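Local coordinates for conserved hypothetical protein (Thermoplasma acidophilum DSM 1728, PDB 1Q7H) that is of uncharacterised function but carries a PUA domain, a fold associated with RNA binding, and may therefore bind RNA, possibly in translation initiation, at residues A[100-103]-A[104-107]. Residues are numbered along the deposited sequence; the frame is centred on the assembly and turned at random.
Sequences SIRK and GDMI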
loop_
_atom_site.group_PDB
_atom_site.type_symbol
_atom_site.label_atom_id
_atom_site.label_comp_id
_atom_site.label_asym_id
_atom_site.label_seq_id
_atom_site.Cartn_x
_atom_site.Cartn_y
_atom_site.Cartn_z
ATOM N N SER A 100 5.176 15.935 -0.022
ATOM C CA SER A 100 6.477 15.551 -0.533
ATOM C C SER A 100 6.344 14.480 -1.615
ATOM O O SER A 100 7.334 14.051 -2.186
ATOM C CB SER A 100 7.376 15.061 0.603
ATOM O OG SER A 100 6.978 13.792 1.068
ATOM N N ILE A 101 5.112 14.071 -1.913
ATOM C CA ILE A 101 4.877 13.057 -2.936
ATOM C C ILE A 101 5.235 13.538 -4.343
ATOM O O ILE A 101 4.863 14.634 -4.767
ATOM C CB ILE A 101 3.393 12.561 -2.915
ATOM C CG1 ILE A 101 3.150 11.673 -1.692
ATOM C CG2 ILE A 101 3.085 11.758 -4.160
ATOM C CD1 ILE A 101 1.669 11.474 -1.359
ATOM N N ARG A 102 5.974 12.699 -5.057
ATOM C CA ARG A 102 6.403 13.000 -6.409
ATOM C C ARG A 102 6.003 11.851 -7.324
ATOM O O ARG A 102 5.833 10.709 -6.879
ATOM C CB ARG A 102 7.928 13.175 -6.459
ATOM C CG ARG A 102 8.453 14.341 -5.644
ATOM C CD ARG A 102 7.996 15.667 -6.227
ATOM N NE ARG A 102 8.398 16.798 -5.398
ATOM C CZ ARG A 102 7.679 17.295 -4.393
ATOM N NH1 ARG A 102 6.502 16.767 -4.083
ATOM N NH2 ARG A 102 8.141 18.326 -3.695
ATOM N N LYS A 103 5.862 12.158 -8.604
ATOM C CA LYS A 103 5.502 11.153 -9.592
ATOM C C LYS A 103 6.440 9.965 -9.432
ATOM O O LYS A 103 7.656 10.133 -9.363
ATOM C CB LYS A 103 5.624 11.744 -11.001
ATOM C CG LYS A 103 5.161 10.807 -12.092
ATOM C CD LYS A 103 4.898 11.539 -13.394
ATOM C CE LYS A 103 4.263 10.610 -14.419
ATOM N NZ LYS A 103 3.803 11.357 -15.619
ATOM N N GLY A 104 5.878 8.764 -9.348
ATOM C CA GLY A 104 6.717 7.589 -9.196
ATOM C C GLY A 104 6.767 6.994 -7.797
ATOM O O GLY A 104 7.126 5.831 -7.644
ATOM N N ASP A 105 6.427 7.782 -6.780
ATOM C CA ASP A 105 6.418 7.293 -5.402
ATOM C C ASP A 105 5.253 6.329 -5.168
ATOM O O ASP A 105 4.206 6.414 -5.815
ATOM C CB ASP A 105 6.235 8.441 -4.397
ATOM C CG ASP A 105 7.390 9.415 -4.380
ATOM O OD1 ASP A 105 8.477 9.065 -4.876
ATOM O OD2 ASP A 105 7.207 10.535 -3.851
HETATM N N MSE A 106 5.434 5.414 -4.231
HETATM C CA MSE A 106 4.361 4.502 -3.868
HETATM C C MSE A 106 3.527 5.332 -2.884
HETATM O O MSE A 106 4.088 6.020 -2.027
HETATM C CB MSE A 106 4.924 3.271 -3.154
HETATM C CG MSE A 106 3.897 2.194 -2.876
HETATM SE SE MSE A 106 4.725 0.616 -2.075
HETATM C CE MSE A 106 5.617 -0.093 -3.633
ATOM N N ILE A 107 2.204 5.296 -3.017
ATOM C CA ILE A 107 1.350 6.040 -2.103
ATOM C C ILE A 107 0.378 5.109 -1.400
ATOM O O ILE A 107 0.037 4.036 -1.902
ATOM C CB ILE A 107 0.551 7.157 -2.819
ATOM C CG1 ILE A 107 -0.388 6.553 -3.866
ATOM C CG2 ILE A 107 1.518 8.147 -3.444
ATOM C CD1 ILE A 107 -1.448 7.505 -4.357
HETATM O O HOH W 1 9.334 9.090 -7.390
#
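A type II beta turn from Arg102 to Asp105 leads the chain into strand 106-111 of the PUA domain, and its two end residues are joined by two hydrogen bonds running in opposite senses. Asp105 N donates to Arg102 O over 3.0 Å with an N-H...O angle of 166°, which closes the turn. In return, the carboxylate of Asp105 reaches back to the backbone, where OD2 accepts from Arg102 N at 2.8 Å; the bond is nearly straight (162°), although the N-H meets the carboxylate from above its plane. The first torsion of Asp105 makes this possible, since CG lies anti to the carbonyl carbon and beside its own N (chi1 -65°), which swings the carboxylate back across the open end of the turn to Arg102 N. The other oxygen is held by water 1, which donates to Asp105 OD1 at 2.7 Å and to Lys103 O at 2.8 Å, so both carboxylate oxygens have a donor and the group's rotation is restrained. Gly104 holds the third position of the turn with a positive phi, the conformation a type II turn calls for there and glycine readily adopts. Flanking the turn in sequence, Ile101 and Ile107 cross at about a right angle, with Ile101 CD1 lying 3.9 Å from Ile107 CG2. Both isoleucines are buried and also pack on Val73 and Ala122, while the backbones of Gly104 and Asp105 hydrogen-bond to Ala122. The turn closes the connection from strand 94-97 and delivers the chain into strand 106-111, which lies between strands 72-75 and 116-122 in the mixed sheet.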